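PDB 6GZB: spore germination protein GerM from Bacillus subtilis subsp. subtilis str. 168, which is of unknown biochemical function but affects both sporulation and germination, and carries two GerMN domains in tandem. Local coordinates for residues Thr202-Glu210 and Gly240-Thr249. Sequence-based numbering, arbitrary orientation.
Sequences TVYYLAENE and GPSKVSGLLT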
ATOM      1  N   THR A 202      -2.446   0.086   8.580  1.00 25.89           N
ATOM      2  CA  THR A 202      -2.599   0.569   7.223  1.00 29.47           C
ATOM      3  C   THR A 202      -3.990   0.281   6.707  1.00 25.84           C
ATOM      4  O   THR A 202      -4.515  -0.830   6.863  1.00 27.90           O
ATOM      5  CB  THR A 202      -1.548  -0.052   6.304  1.00 30.79           C
ATOM      6  OG1 THR A 202      -0.267   0.464   6.678  1.00 47.48           O
ATOM      7  CG2 THR A 202      -1.822   0.288   4.842  1.00 35.20           C
ATOM      8  N   VAL A 203      -4.608   1.323   6.161  1.00 26.37           N
ATOM      9  CA  VAL A 203      -5.975   1.262   5.650  1.00 26.13           C
ATOM     10  C   VAL A 203      -5.986   1.902   4.261  1.00 31.15           C
ATOM     11  O   VAL A 203      -5.351   2.937   4.038  1.00 26.84           O
ATOM     12  CB  VAL A 203      -6.915   2.045   6.587  1.00 29.65           C
ATOM     13  CG1 VAL A 203      -8.310   2.171   6.009  1.00 32.26           C
ATOM     14  CG2 VAL A 203      -6.954   1.388   7.959  1.00 37.49           C
ATOM     15  N   TYR A 204      -6.674   1.265   3.320  1.00 25.99           N
ATOM     16  CA  TYR A 204      -6.728   1.753   1.946  1.00 28.08           C
ATOM     17  C   TYR A 204      -7.963   2.607   1.706  1.00 27.32           C
ATOM     18  O   TYR A 204      -9.086   2.202   2.005  1.00 27.65           O
ATOM     19  CB  TYR A 204      -6.713   0.594   0.953  1.00 26.54           C
ATOM     20  CG  TYR A 204      -5.346  -0.001   0.728  1.00 21.30           C
ATOM     21  CD1 TYR A 204      -4.829  -0.962   1.587  1.00 26.92           C
ATOM     22  CD2 TYR A 204      -4.593   0.367  -0.362  1.00 23.89           C
ATOM     23  CE1 TYR A 204      -3.590  -1.537   1.348  1.00 24.85           C
ATOM     24  CE2 TYR A 204      -3.357  -0.193  -0.608  1.00 22.72           C
ATOM     25  CZ  TYR A 204      -2.846  -1.126   0.265  1.00 22.13           C
ATOM     26  OH  TYR A 204      -1.607  -1.677   0.008  1.00 26.18           O
ATOM     27  N   TYR A 205      -7.738   3.803   1.177  1.00 24.81           N
ATOM     28  CA  TYR A 205      -8.826   4.659   0.768  1.00 27.67           C
ATOM     29  C   TYR A 205      -8.792   4.850  -0.730  1.00 28.76           C
ATOM     30  O   TYR A 205      -7.847   4.443  -1.400  1.00 30.90           O
ATOM     31  CB  TYR A 205      -8.744   6.010   1.480  1.00 31.65           C
ATOM     32  CG  TYR A 205      -8.893   5.903   2.971  1.00 24.78           C
ATOM     33  CD1 TYR A 205     -10.132   5.651   3.543  1.00 29.20           C
ATOM     34  CD2 TYR A 205      -7.800   6.039   3.809  1.00 29.03           C
ATOM     35  CE1 TYR A 205     -10.275   5.568   4.919  1.00 31.42           C
ATOM     36  CE2 TYR A 205      -7.924   5.920   5.180  1.00 30.31           C
ATOM     37  CZ  TYR A 205      -9.165   5.713   5.732  1.00 33.43           C
ATOM     38  OH  TYR A 205      -9.278   5.593   7.092  1.00 38.03           O
ATOM     39  N   LEU A 206      -9.837   5.483  -1.247  1.00 37.98           N
ATOM     40  CA  LEU A 206     -10.033   5.604  -2.685  1.00 33.00           C
ATOM     41  C   LEU A 206      -9.644   7.000  -3.146  1.00 30.65           C
ATOM     42  O   LEU A 206      -9.812   7.981  -2.417  1.00 34.52           O
ATOM     43  CB  LEU A 206     -11.499   5.307  -2.995  1.00 38.50           C
ATOM     44  CG  LEU A 206     -11.967   5.258  -4.443  1.00 47.79           C
ATOM     45  CD1 LEU A 206     -11.398   4.052  -5.171  1.00 48.36           C
ATOM     46  CD2 LEU A 206     -13.485   5.239  -4.492  1.00 55.61           C
ATOM     47  N   ALA A 207      -8.909   7.060  -4.243  1.00 36.60           N
ATOM     48  CA  ALA A 207      -8.626   8.324  -4.910  1.00 33.70           C
ATOM     49  C   ALA A 207      -8.978   8.164  -6.384  1.00 34.13           C
ATOM     50  O   ALA A 207      -9.248   7.057  -6.849  1.00 33.13           O
ATOM     51  CB  ALA A 207      -7.166   8.692  -4.765  1.00 33.08           C
ATOM     52  N   GLU A 208      -8.977   9.256  -7.128  1.00 42.35           N
ATOM     53  CA  GLU A 208      -9.179   9.144  -8.558  1.00 51.06           C
ATOM     54  C   GLU A 208      -8.629  10.333  -9.296  1.00 44.73           C
ATOM     55  O   GLU A 208      -8.500  11.424  -8.747  1.00 47.45           O
ATOM     56  CB  GLU A 208     -10.656   8.940  -8.897  1.00 51.92           C
ATOM     57  CG  GLU A 208     -11.564  10.085  -8.506  1.00 61.09           C
ATOM     58  CD  GLU A 208     -12.823  10.113  -9.349  1.00 78.10           C
ATOM     59  OE1 GLU A 208     -13.301   9.023  -9.734  1.00 71.32           O
ATOM     60  OE2 GLU A 208     -13.308  11.222  -9.658  1.00111.28           O
ATOM     61  N   ASN A 209      -8.240  10.087 -10.538  1.00 41.85           N
ATOM     62  CA  ASN A 209      -7.886  11.157 -11.449  1.00 48.77           C
ATOM     63  C   ASN A 209      -8.625  10.967 -12.775  1.00 43.00           C
ATOM     64  O   ASN A 209      -9.556  10.166 -12.871  1.00 62.23           O
ATOM     65  CB  ASN A 209      -6.367  11.185 -11.658  1.00 39.07           C
ATOM     66  CG  ASN A 209      -5.815   9.852 -12.124  1.00 46.97           C
ATOM     67  OD1 ASN A 209      -6.542   8.996 -12.644  1.00 45.81           O
ATOM     68  ND2 ASN A 209      -4.508   9.673 -11.950  1.00 50.31           N
ATOM     69  N   GLU A 210      -8.242  11.746 -13.775  1.00 55.27           N
ATOM     70  CA  GLU A 210      -8.882  11.679 -15.082  1.00 56.57           C
ATOM     71  C   GLU A 210      -9.065  10.234 -15.541  1.00 47.93           C
ATOM     72  O   GLU A 210     -10.159   9.852 -15.911  1.00 48.93           O
ATOM     73  CB  GLU A 210      -8.059  12.456 -16.108  1.00 73.33           C
ATOM     74  CG  GLU A 210      -6.557  12.328 -15.916  1.00 89.81           C
ATOM     75  CD  GLU A 210      -5.783  12.745 -17.148  1.00108.63           C
ATOM     76  OE1 GLU A 210      -5.360  11.850 -17.917  1.00 72.45           O
ATOM     77  OE2 GLU A 210      -5.632  13.968 -17.361  1.00102.52           O
ATOM     78  N   GLY A 240     -13.973   6.701   7.157  1.00 39.09           N
ATOM     79  CA  GLY A 240     -13.491   7.399   5.978  1.00 35.42           C
ATOM     80  C   GLY A 240     -12.223   8.175   6.250  1.00 31.35           C
ATOM     81  O   GLY A 240     -11.743   8.221   7.381  1.00 37.82           O
ATOM     82  N   PRO A 241     -11.654   8.782   5.203  1.00 35.95           N
ATOM     83  CA  PRO A 241     -10.385   9.472   5.344  1.00 42.36           C
ATOM     84  C   PRO A 241     -10.546  10.856   5.979  1.00 33.71           C
ATOM     85  O   PRO A 241     -11.661  11.315   6.192  1.00 31.24           O
ATOM     86  CB  PRO A 241      -9.893   9.591   3.906  1.00 40.20           C
ATOM     87  CG  PRO A 241     -11.132   9.611   3.086  1.00 39.39           C
ATOM     88  CD  PRO A 241     -12.112   8.732   3.807  1.00 40.53           C
ATOM     89  N   SER A 242      -9.424  11.494   6.284  1.00 32.24           N
ATOM     90  CA  SER A 242      -9.417  12.875   6.746  1.00 35.25           C
ATOM     91  C   SER A 242     -10.160  13.751   5.739  1.00 36.55           C
ATOM     92  O   SER A 242     -10.182  13.468   4.532  1.00 31.18           O
ATOM     93  CB  SER A 242      -7.982  13.386   6.890  1.00 37.03           C
ATOM     94  OG  SER A 242      -7.144  12.462   7.573  1.00 62.78           O
ATOM     95  N   LYS A 243     -10.748  14.831   6.232  1.00 36.10           N
ATOM     96  CA  LYS A 243     -11.414  15.787   5.368  1.00 42.55           C
ATOM     97  C   LYS A 243     -10.407  16.587   4.550  1.00 29.25           C
ATOM     98  O   LYS A 243      -9.294  16.824   4.994  1.00 29.13           O
ATOM     99  CB  LYS A 243     -12.329  16.687   6.198  1.00 39.77           C
ATOM    100  CG  LYS A 243     -13.801  16.344   5.996  1.00 54.62           C
ATOM    101  CD  LYS A 243     -14.565  16.136   7.289  1.00 48.83           C
ATOM    102  CE  LYS A 243     -15.885  15.414   7.032  1.00 60.54           C
ATOM    103  NZ  LYS A 243     -16.831  16.134   6.115  1.00 43.87           N
ATOM    104  N   VAL A 244     -10.756  16.853   3.294  1.00 33.96           N
ATOM    105  CA  VAL A 244      -9.917  17.644   2.399  1.00 28.53           C
ATOM    106  C   VAL A 244      -8.530  17.010   2.244  1.00 33.78           C
ATOM    107  O   VAL A 244      -7.505  17.693   2.277  1.00 27.39           O
ATOM    108  CB  VAL A 244      -9.767  19.101   2.892  1.00 34.95           C
ATOM    109  CG1 VAL A 244      -9.559  20.031   1.712  1.00 28.75           C
ATOM    110  CG2 VAL A 244     -10.978  19.536   3.705  1.00 34.87           C
ATOM    111  N   SER A 245      -8.521  15.697   2.035  1.00 33.30           N
ATOM    112  CA  SER A 245      -7.286  14.911   2.001  1.00 33.49           C
ATOM    113  C   SER A 245      -6.973  14.443   0.585  1.00 36.58           C
ATOM    114  O   SER A 245      -5.950  13.805   0.341  1.00 33.35           O
ATOM    115  CB  SER A 245      -7.436  13.682   2.905  1.00 30.71           C
ATOM    116  OG  SER A 245      -8.537  12.887   2.487  1.00 27.30           O
ATOM    117  N   GLY A 246      -7.896  14.678  -0.316  1.00 34.10           N
ATOM    118  CA  GLY A 246      -7.765  14.205  -1.663  1.00 33.51           C
ATOM    119  C   GLY A 246      -8.219  12.762  -1.766  1.00 32.87           C
ATOM    120  O   GLY A 246      -8.049  12.156  -2.767  1.00 36.01           O
ATOM    121  N   LEU A 247      -8.803  12.236  -0.708  1.00 30.52           N
ATOM    122  CA  LEU A 247      -9.267  10.876  -0.652  1.00 32.55           C
ATOM    123  C   LEU A 247     -10.743  10.760  -0.348  1.00 34.52           C
ATOM    124  O   LEU A 247     -11.352  11.651   0.158  1.00 36.39           O
ATOM    125  CB  LEU A 247      -8.521  10.104   0.418  1.00 23.81           C
ATOM    126  CG  LEU A 247      -7.019  10.008   0.371  1.00 29.91           C
ATOM    127  CD1 LEU A 247      -6.435   9.395   1.623  1.00 28.34           C
ATOM    128  CD2 LEU A 247      -6.540   9.329  -0.890  1.00 32.77           C
ATOM    129  N   LEU A 248     -11.304   9.623  -0.674  1.00 42.70           N
ATOM    130  CA  LEU A 248     -12.688   9.360  -0.370  1.00 49.39           C
ATOM    131  C   LEU A 248     -12.881   7.944   0.106  1.00 44.63           C
ATOM    132  O   LEU A 248     -11.988   7.142   0.054  1.00 56.19           O
ATOM    133  CB  LEU A 248     -13.525   9.605  -1.589  1.00 47.26           C
ATOM    134  CG  LEU A 248     -12.748   9.595  -2.889  1.00 68.64           C
ATOM    135  CD1 LEU A 248     -13.699   9.149  -3.945  1.00 72.12           C
ATOM    136  CD2 LEU A 248     -12.143  10.920  -3.306  1.00 71.53           C
ATOM    137  N   THR A 249     -14.057   7.658   0.611  1.00 65.67           N
ATOM    138  CA  THR A 249     -14.426   6.314   1.033  1.00 73.61           C
ATOM    139  C   THR A 249     -15.754   6.026   0.364  1.00 63.04           C
ATOM    140  O   THR A 249     -16.544   6.918   0.184  1.00 55.93           O
ATOM    141  CB  THR A 249     -14.574   6.161   2.570  1.00 63.30           C
ATOM    142  OG1 THR A 249     -14.410   4.800   2.950  1.00 58.31           O
ATOM    143  CG2 THR A 249     -15.897   6.575   3.016  1.00 53.49           C
TER
HETATM  144  O   HOH W   1      -8.687  11.438  -5.405  1.00 44.23           O
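Gly240 and Pro241 receive the ring of Tyr205 where the chain leaves helix 229-239, within the second of the protein's two GerMN domains. Tyr205 CE1 comes within 3.5 Å of Gly240 C, and the positive phi of this glycine turns the chain out of the helix. Pro241 lies over one ring face in a CH-pi contact, its CB 3.9 Å from the ring centroid and 10° off the normal. With chi1 at -63°, CG of Tyr205 stands anti to its carbonyl carbon, which carries the ring to the proline, and its hydroxyl is hydrogen-bonded to Lys220 NZ of strand 213-223. Replacing Tyr205 by an alanine is likely to strip Pro241 of the ring face it packs on and leave Lys220 without its phenolic partner. Ser245 OG accepts from Leu247 N, an ST turn, and also donates to Ser242 O, tying the loop's limbs together. Gly246 O reaches Glu208 N through a bridging water. Leu247 sets its two methyls on two strand residues with Leu206 between them, CD1 against Tyr205 CB and CD2 4.0 Å from Ala207 CB. Leu248 makes the single antiparallel bridge, a hydrogen-bonded pair with Leu206: Leu206 N to Leu248 O is 3.0 Å, and Leu248 N to Leu206 O is 2.8 Å. Leu248 CD1 meets Leu206 CD2. Thr249 OG1 lies at the ring edge of Tyr205 and bonds Leu237 O of helix 229-239. Strand 198-208 thus pairs with strand 213-223 along one edge and takes this loop, bound for strand 262-264, on the other, while Leu206 also touches Glu290 of helix 289-299.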